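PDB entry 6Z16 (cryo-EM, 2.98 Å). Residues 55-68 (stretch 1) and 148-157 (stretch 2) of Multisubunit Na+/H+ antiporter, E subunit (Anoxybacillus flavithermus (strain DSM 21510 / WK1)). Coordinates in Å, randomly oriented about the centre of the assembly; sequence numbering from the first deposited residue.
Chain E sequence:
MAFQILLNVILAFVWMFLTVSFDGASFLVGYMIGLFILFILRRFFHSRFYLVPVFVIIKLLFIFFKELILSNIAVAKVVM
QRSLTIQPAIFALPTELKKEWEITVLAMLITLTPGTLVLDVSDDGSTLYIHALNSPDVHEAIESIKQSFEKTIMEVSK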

ATOM      1  N   PHE E  55      13.800  -8.232 -13.854  1.00131.06           N
ATOM      2  CA  PHE E  55      14.588  -7.646 -14.935  1.00131.68           C
ATOM      3  C   PHE E  55      14.404  -8.399 -16.246  1.00128.77           C
ATOM      4  O   PHE E  55      14.397  -7.777 -17.313  1.00131.60           O
ATOM      5  CB  PHE E  55      16.070  -7.573 -14.565  1.00130.50           C
ATOM      6  CG  PHE E  55      16.387  -6.507 -13.559  1.00139.06           C
ATOM      7  CD1 PHE E  55      16.323  -5.167 -13.913  1.00143.97           C
ATOM      8  CD2 PHE E  55      16.789  -6.837 -12.279  1.00138.40           C
ATOM      9  CE1 PHE E  55      16.614  -4.179 -12.992  1.00144.66           C
ATOM     10  CE2 PHE E  55      17.085  -5.854 -11.352  1.00142.07           C
ATOM     11  CZ  PHE E  55      17.000  -4.525 -11.711  1.00147.13           C
ATOM     12  N   VAL E  56      14.190  -9.717 -16.204  1.00121.75           N
ATOM     13  CA  VAL E  56      13.996 -10.384 -17.487  1.00115.43           C
ATOM     14  C   VAL E  56      12.570 -10.235 -18.016  1.00119.86           C
ATOM     15  O   VAL E  56      12.373 -10.311 -19.232  1.00126.82           O
ATOM     16  CB  VAL E  56      14.415 -11.862 -17.447  1.00103.88           C
ATOM     17  CG1 VAL E  56      15.872 -11.973 -17.019  1.00110.89           C
ATOM     18  CG2 VAL E  56      13.520 -12.654 -16.555  1.00102.54           C
ATOM     19  N   ILE E  57      11.567  -9.951 -17.176  1.00114.56           N
ATOM     20  CA  ILE E  57      10.277  -9.633 -17.792  1.00108.57           C
ATOM     21  C   ILE E  57      10.272  -8.199 -18.319  1.00110.47           C
ATOM     22  O   ILE E  57       9.563  -7.898 -19.290  1.00117.40           O
ATOM     23  CB  ILE E  57       9.077  -9.894 -16.858  1.00103.18           C
ATOM     24  CG1 ILE E  57       9.097  -8.998 -15.620  1.00 97.78           C
ATOM     25  CG2 ILE E  57       8.998 -11.369 -16.484  1.00106.58           C
ATOM     26  CD1 ILE E  57       7.812  -9.028 -14.817  1.00 82.09           C
ATOM     27  N   ILE E  58      11.083  -7.307 -17.732  1.00103.81           N
ATOM     28  CA  ILE E  58      11.327  -6.004 -18.362  1.00105.86           C
ATOM     29  C   ILE E  58      12.032  -6.187 -19.707  1.00102.35           C
ATOM     30  O   ILE E  58      11.733  -5.490 -20.694  1.00101.20           O
ATOM     31  CB  ILE E  58      12.112  -5.098 -17.396  1.00 98.02           C
ATOM     32  CG1 ILE E  58      11.223  -4.695 -16.218  1.00 83.07           C
ATOM     33  CG2 ILE E  58      12.659  -3.859 -18.085  1.00100.40           C
ATOM     34  CD1 ILE E  58      11.959  -3.991 -15.107  1.00 83.78           C
ATOM     35  N   LYS E  59      12.937  -7.171 -19.779  1.00 97.33           N
ATOM     36  CA  LYS E  59      13.585  -7.523 -21.039  1.00 94.41           C
ATOM     37  C   LYS E  59      12.582  -8.031 -22.071  1.00 93.62           C
ATOM     38  O   LYS E  59      12.666  -7.671 -23.250  1.00 89.96           O
ATOM     39  CB  LYS E  59      14.673  -8.568 -20.792  1.00 97.48           C
ATOM     40  CG  LYS E  59      15.463  -8.948 -22.024  1.00105.63           C
ATOM     41  CD  LYS E  59      16.605  -9.876 -21.670  1.00113.36           C
ATOM     42  CE  LYS E  59      17.346 -10.324 -22.915  1.00119.96           C
ATOM     43  NZ  LYS E  59      18.023  -9.180 -23.584  1.00118.85           N
ATOM     44  N   LEU E  60      11.617  -8.853 -21.647  1.00 93.19           N
ATOM     45  CA  LEU E  60      10.588  -9.313 -22.582  1.00 91.61           C
ATOM     46  C   LEU E  60       9.673  -8.189 -23.047  1.00 98.85           C
ATOM     47  O   LEU E  60       9.233  -8.203 -24.202  1.00103.88           O
ATOM     48  CB  LEU E  60       9.748 -10.440 -21.986  1.00 85.44           C
ATOM     49  CG  LEU E  60      10.181 -11.866 -22.341  1.00 93.49           C
ATOM     50  CD1 LEU E  60      11.452 -12.271 -21.660  1.00 87.79           C
ATOM     51  CD2 LEU E  60       9.076 -12.863 -22.028  1.00 95.57           C
ATOM     52  N   LEU E  61       9.380  -7.213 -22.180  1.00103.46           N
ATOM     53  CA  LEU E  61       8.586  -6.059 -22.609  1.00110.84           C
ATOM     54  C   LEU E  61       9.326  -5.240 -23.666  1.00115.75           C
ATOM     55  O   LEU E  61       8.735  -4.823 -24.680  1.00116.92           O
ATOM     56  CB  LEU E  61       8.231  -5.202 -21.391  1.00107.29           C
ATOM     57  CG  LEU E  61       7.220  -4.056 -21.483  1.00115.25           C
ATOM     58  CD1 LEU E  61       6.457  -3.975 -20.180  1.00107.48           C
ATOM     59  CD2 LEU E  61       7.897  -2.718 -21.750  1.00126.12           C
ATOM     60  N   PHE E  62      10.627  -5.021 -23.457  1.00113.62           N
ATOM     61  CA  PHE E  62      11.416  -4.291 -24.445  1.00108.32           C
ATOM     62  C   PHE E  62      11.565  -5.074 -25.747  1.00103.84           C
ATOM     63  O   PHE E  62      11.574  -4.472 -26.830  1.00104.70           O
ATOM     64  CB  PHE E  62      12.782  -3.936 -23.863  1.00119.89           C
ATOM     65  CG  PHE E  62      12.737  -2.848 -22.818  1.00144.68           C
ATOM     66  CD1 PHE E  62      11.629  -2.021 -22.692  1.00144.51           C
ATOM     67  CD2 PHE E  62      13.810  -2.653 -21.960  1.00157.62           C
ATOM     68  CE1 PHE E  62      11.589  -1.024 -21.729  1.00144.80           C
ATOM     69  CE2 PHE E  62      13.777  -1.655 -20.996  1.00157.86           C
ATOM     70  CZ  PHE E  62      12.665  -0.840 -20.883  1.00149.95           C
ATOM     71  N   ILE E  63      11.658  -6.404 -25.663  1.00100.37           N
ATOM     72  CA  ILE E  63      11.700  -7.240 -26.862  1.00 93.27           C
ATOM     73  C   ILE E  63      10.382  -7.159 -27.627  1.00 84.05           C
ATOM     74  O   ILE E  63      10.382  -7.093 -28.861  1.00 86.72           O
ATOM     75  CB  ILE E  63      12.081  -8.686 -26.482  1.00 98.34           C
ATOM     76  CG1 ILE E  63      13.569  -8.775 -26.152  1.00101.68           C
ATOM     77  CG2 ILE E  63      11.757  -9.677 -27.572  1.00 90.41           C
ATOM     78  CD1 ILE E  63      13.977 -10.098 -25.565  1.00100.83           C
ATOM     79  N   PHE E  64       9.250  -7.109 -26.907  1.00 88.86           N
ATOM     80  CA  PHE E  64       7.942  -6.909 -27.541  1.00 99.10           C
ATOM     81  C   PHE E  64       7.888  -5.605 -28.330  1.00108.41           C
ATOM     82  O   PHE E  64       7.507  -5.595 -29.508  1.00108.63           O
ATOM     83  CB  PHE E  64       6.828  -6.915 -26.493  1.00 97.90           C
ATOM     84  CG  PHE E  64       6.453  -8.278 -25.995  1.00112.58           C
ATOM     85  CD1 PHE E  64       6.835  -9.416 -26.678  1.00107.48           C
ATOM     86  CD2 PHE E  64       5.694  -8.415 -24.843  1.00120.13           C
ATOM     87  CE1 PHE E  64       6.483 -10.670 -26.219  1.00107.98           C
ATOM     88  CE2 PHE E  64       5.338  -9.664 -24.376  1.00118.60           C
ATOM     89  CZ  PHE E  64       5.733 -10.797 -25.070  1.00111.63           C
ATOM     90  N   PHE E  65       8.308  -4.504 -27.704  1.00113.07           N
ATOM     91  CA  PHE E  65       8.252  -3.197 -28.365  1.00116.91           C
ATOM     92  C   PHE E  65       9.192  -3.125 -29.575  1.00113.01           C
ATOM     93  O   PHE E  65       8.798  -2.649 -30.658  1.00116.23           O
ATOM     94  CB  PHE E  65       8.580  -2.115 -27.343  1.00137.06           C
ATOM     95  CG  PHE E  65       8.457  -0.721 -27.860  1.00154.21           C
ATOM     96  CD1 PHE E  65       7.212  -0.168 -28.104  1.00153.62           C
ATOM     97  CD2 PHE E  65       9.587   0.058 -28.055  1.00158.42           C
ATOM     98  CE1 PHE E  65       7.093   1.129 -28.564  1.00157.18           C
ATOM     99  CE2 PHE E  65       9.478   1.357 -28.508  1.00161.69           C
ATOM    100  CZ  PHE E  65       8.228   1.895 -28.768  1.00161.95           C
ATOM    101  N   LYS E  66      10.414  -3.650 -29.427  1.00105.17           N
ATOM    102  CA  LYS E  66      11.388  -3.589 -30.513  1.00 99.56           C
ATOM    103  C   LYS E  66      10.992  -4.487 -31.682  1.00 92.98           C
ATOM    104  O   LYS E  66      11.104  -4.077 -32.845  1.00 87.80           O
ATOM    105  CB  LYS E  66      12.777  -3.956 -29.990  1.00106.69           C
ATOM    106  CG  LYS E  66      13.862  -3.928 -31.049  1.00115.18           C
ATOM    107  CD  LYS E  66      14.068  -2.518 -31.575  1.00118.44           C
ATOM    108  CE  LYS E  66      15.203  -2.457 -32.581  1.00122.52           C
ATOM    109  NZ  LYS E  66      15.341  -1.099 -33.176  1.00118.66           N
ATOM    110  N   GLU E  67      10.502  -5.699 -31.402  1.00 90.73           N
ATOM    111  CA  GLU E  67      10.097  -6.579 -32.491  1.00 88.26           C
ATOM    112  C   GLU E  67       8.823  -6.091 -33.163  1.00 83.12           C
ATOM    113  O   GLU E  67       8.635  -6.341 -34.356  1.00 87.63           O
ATOM    114  CB  GLU E  67       9.927  -8.014 -31.996  1.00 94.38           C
ATOM    115  CG  GLU E  67      11.232  -8.682 -31.580  1.00117.18           C
ATOM    116  CD  GLU E  67      12.200  -8.887 -32.733  1.00123.83           C
ATOM    117  OE1 GLU E  67      11.741  -9.118 -33.869  1.00126.28           O
ATOM    118  OE2 GLU E  67      13.425  -8.817 -32.501  1.00119.72           O
ATOM    119  N   LEU E  68       7.974  -5.355 -32.438  1.00 79.50           N
ATOM    120  CA  LEU E  68       6.828  -4.700 -33.062  1.00 78.45           C
ATOM    121  C   LEU E  68       7.264  -3.665 -34.092  1.00 75.30           C
ATOM    122  O   LEU E  68       6.760  -3.648 -35.228  1.00 75.85           O
ATOM    123  CB  LEU E  68       5.975  -4.046 -31.983  1.00 92.92           C
ATOM    124  CG  LEU E  68       4.735  -3.257 -32.385  1.00 89.09           C
ATOM    125  CD1 LEU E  68       3.675  -4.140 -33.013  1.00 62.46           C
ATOM    126  CD2 LEU E  68       4.215  -2.567 -31.154  1.00 96.39           C
ATOM    127  N   SER E 148      16.683 -17.978 -29.563  1.00105.38           N
ATOM    128  CA  SER E 148      17.077 -17.030 -28.519  1.00100.65           C
ATOM    129  C   SER E 148      15.873 -16.562 -27.701  1.00102.57           C
ATOM    130  O   SER E 148      15.981 -16.367 -26.480  1.00 97.73           O
ATOM    131  CB  SER E 148      17.794 -15.828 -29.128  1.00 92.51           C
ATOM    132  OG  SER E 148      16.894 -15.003 -29.849  1.00 90.34           O
ATOM    133  N   PHE E 149      14.718 -16.395 -28.359  1.00 99.42           N
ATOM    134  CA  PHE E 149      13.486 -16.025 -27.662  1.00 90.67           C
ATOM    135  C   PHE E 149      13.061 -17.094 -26.666  1.00 84.36           C
ATOM    136  O   PHE E 149      12.759 -16.793 -25.506  1.00 83.37           O
ATOM    137  CB  PHE E 149      12.354 -15.775 -28.661  1.00 99.93           C
ATOM    138  CG  PHE E 149      12.431 -14.449 -29.359  1.00128.92           C
ATOM    139  CD1 PHE E 149      13.275 -13.450 -28.902  1.00140.79           C
ATOM    140  CD2 PHE E 149      11.629 -14.193 -30.461  1.00135.16           C
ATOM    141  CE1 PHE E 149      13.336 -12.227 -29.547  1.00144.59           C
ATOM    142  CE2 PHE E 149      11.678 -12.967 -31.103  1.00139.42           C
ATOM    143  CZ  PHE E 149      12.532 -11.985 -30.647  1.00143.06           C
ATOM    144  N   GLU E 150      13.036 -18.356 -27.095  1.00 80.41           N
ATOM    145  CA  GLU E 150      12.633 -19.403 -26.169  1.00 74.98           C
ATOM    146  C   GLU E 150      13.716 -19.707 -25.145  1.00 76.56           C
ATOM    147  O   GLU E 150      13.394 -20.209 -24.069  1.00 76.36           O
ATOM    148  CB  GLU E 150      12.224 -20.668 -26.924  1.00 89.31           C
ATOM    149  CG  GLU E 150      13.335 -21.448 -27.576  1.00116.64           C
ATOM    150  CD  GLU E 150      12.796 -22.604 -28.399  1.00122.97           C
ATOM    151  OE1 GLU E 150      11.562 -22.694 -28.554  1.00122.77           O
ATOM    152  OE2 GLU E 150      13.598 -23.438 -28.864  1.00125.43           O
ATOM    153  N   LYS E 151      14.975 -19.358 -25.424  1.00 88.99           N
ATOM    154  CA  LYS E 151      16.011 -19.403 -24.394  1.00 94.80           C
ATOM    155  C   LYS E 151      15.733 -18.389 -23.290  1.00 91.71           C
ATOM    156  O   LYS E 151      15.845 -18.703 -22.096  1.00 87.75           O
ATOM    157  CB  LYS E 151      17.376 -19.141 -25.026  1.00 96.33           C
ATOM    158  CG  LYS E 151      18.549 -19.281 -24.080  1.00102.79           C
ATOM    159  CD  LYS E 151      19.837 -18.875 -24.777  1.00106.12           C
ATOM    160  CE  LYS E 151      20.248 -19.907 -25.816  1.00108.20           C
ATOM    161  NZ  LYS E 151      21.556 -19.568 -26.438  1.00101.03           N
ATOM    162  N   THR E 152      15.362 -17.166 -23.679  1.00 91.55           N
ATOM    163  CA  THR E 152      15.012 -16.149 -22.694  1.00 91.30           C
ATOM    164  C   THR E 152      13.748 -16.532 -21.926  1.00 88.97           C
ATOM    165  O   THR E 152      13.656 -16.285 -20.717  1.00 90.46           O
ATOM    166  CB  THR E 152      14.850 -14.797 -23.387  1.00102.40           C
ATOM    167  OG1 THR E 152      16.001 -14.551 -24.201  1.00103.67           O
ATOM    168  CG2 THR E 152      14.769 -13.682 -22.368  1.00104.96           C
ATOM    169  N   ILE E 153      12.800 -17.191 -22.597  1.00 94.42           N
ATOM    170  CA  ILE E 153      11.579 -17.656 -21.939  1.00 97.16           C
ATOM    171  C   ILE E 153      11.881 -18.797 -20.965  1.00100.76           C
ATOM    172  O   ILE E 153      11.279 -18.881 -19.885  1.00 98.47           O
ATOM    173  CB  ILE E 153      10.534 -18.037 -23.010  1.00 99.31           C
ATOM    174  CG1 ILE E 153      10.017 -16.771 -23.699  1.00 99.83           C
ATOM    175  CG2 ILE E 153       9.367 -18.817 -22.444  1.00 91.55           C
ATOM    176  CD1 ILE E 153       9.173 -17.025 -24.911  1.00 81.68           C
ATOM    177  N   MET E 154      12.841 -19.665 -21.303  1.00107.05           N
ATOM    178  CA  MET E 154      13.288 -20.689 -20.361  1.00109.76           C
ATOM    179  C   MET E 154      13.958 -20.076 -19.139  1.00113.67           C
ATOM    180  O   MET E 154      13.758 -20.549 -18.015  1.00114.97           O
ATOM    181  CB  MET E 154      14.247 -21.668 -21.039  1.00113.28           C
ATOM    182  CG  MET E 154      13.603 -22.664 -21.980  1.00122.54           C
ATOM    183  SD  MET E 154      12.536 -23.844 -21.146  1.00145.92           S
ATOM    184  CE  MET E 154      11.811 -24.669 -22.555  1.00144.31           C
ATOM    185  N   GLU E 155      14.759 -19.026 -19.330  1.00121.88           N
ATOM    186  CA  GLU E 155      15.426 -18.460 -18.161  1.00126.19           C
ATOM    187  C   GLU E 155      14.552 -17.478 -17.379  1.00115.88           C
ATOM    188  O   GLU E 155      14.978 -17.025 -16.311  1.00109.13           O
ATOM    189  CB  GLU E 155      16.762 -17.806 -18.550  1.00136.73           C
ATOM    190  CG  GLU E 155      16.691 -16.606 -19.467  1.00152.76           C
ATOM    191  CD  GLU E 155      16.607 -15.285 -18.723  1.00160.08           C
ATOM    192  OE1 GLU E 155      16.988 -15.241 -17.535  1.00158.65           O
ATOM    193  OE2 GLU E 155      16.152 -14.297 -19.330  1.00164.08           O
ATOM    194  N   VAL E 156      13.361 -17.125 -17.871  1.00124.95           N
ATOM    195  CA  VAL E 156      12.373 -16.504 -16.985  1.00133.28           C
ATOM    196  C   VAL E 156      11.937 -17.495 -15.913  1.00132.91           C
ATOM    197  O   VAL E 156      11.942 -17.189 -14.715  1.00131.62           O
ATOM    198  CB  VAL E 156      11.156 -15.984 -17.775  1.00136.61           C
ATOM    199  CG1 VAL E 156      10.083 -15.479 -16.816  1.00114.50           C
ATOM    200  CG2 VAL E 156      11.543 -14.872 -18.711  1.00150.86           C
ATOM    201  N   SER E 157      11.572 -18.708 -16.329  1.00136.48           N
ATOM    202  CA  SER E 157      11.019 -19.731 -15.454  1.00134.60           C
ATOM    203  C   SER E 157      12.085 -20.589 -14.784  1.00132.49           C
ATOM    204  O   SER E 157      11.751 -21.666 -14.275  1.00132.00           O
ATOM    205  CB  SER E 157      10.061 -20.625 -16.243  1.00137.99           C
ATOM    206  OG  SER E 157       9.577 -21.687 -15.440  1.00137.19           O
TER

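The centre of the contact is a small apolar cluster built on L60 and V156. L60 sets out sideways from its helix, but its end turns nearer to the partner, so that CD1 lies 3.9 Å from CG2 of V156 and 3.7 Å from CG2 of T152. CD2 of L60 reaches CG1 of I153 at 4.4 Å, a looser contact; the CA-to-CB bond of I153 points away. A leucine suits this place: its forked end sends CD1 to T152 and V156, and CD2 to I153.

V156 points toward the first helix, and with a chi1 of 174° it presents both of its methyls. CG2 packs against CG2 of V56 at 3.7 Å, while CG1 meets CG2 of I57 more distantly, at 4.3 Å. V56 and V156 also mark the backbone register, their CA atoms being only 6.4 Å apart. Short, branched side chains fit here because they fill a narrow gap without needing room to extend.

The helices run roughly antiparallel, at 151°, with their axes 10.1 Å apart at closest approach. V56, L60, I63 and E67 recur at intervals of three or four, as do F149, T152 and V156, forming each helix's main stripe, flanked by I57, K59, I153 and E155; later residues of the first meet earlier ones of the second. At that end the gap is filled by F149. Its ring swings nearer from a sideways start, bringing CE1 to 3.6 Å from CG2 of I63 and CZ to 3.7 Å from CG of E67. Its long, flat side chain spans a wider separation, 9.0 Å between the CA atoms of I63 and F149, and F149 has the largest area covered by the opposing stretch, 69 Å².

T152 lies between these two regions and serves two purposes. Its CG2 methyl joins the apolar packing against L60, while its OG1 donates a hydrogen bond to O of S148, 2.9 Å away, one turn back. The hydroxyl is thereby satisfied within its own helix.

At the margin, K59 and E67 approach through carbon atoms. K59 is extended as far as CE, which passes 4.3 Å from CG2 of T152, with chi4 in p; E67 offers its CG to the phenylalanine ring. E155 instead bends its carboxylate inward, placing OE2 3.3 Å from CG1 of V56, a van der Waals contact. No hydrogen bond crosses between the stretches: the 432 Å² buried between them reflects packing of side chains.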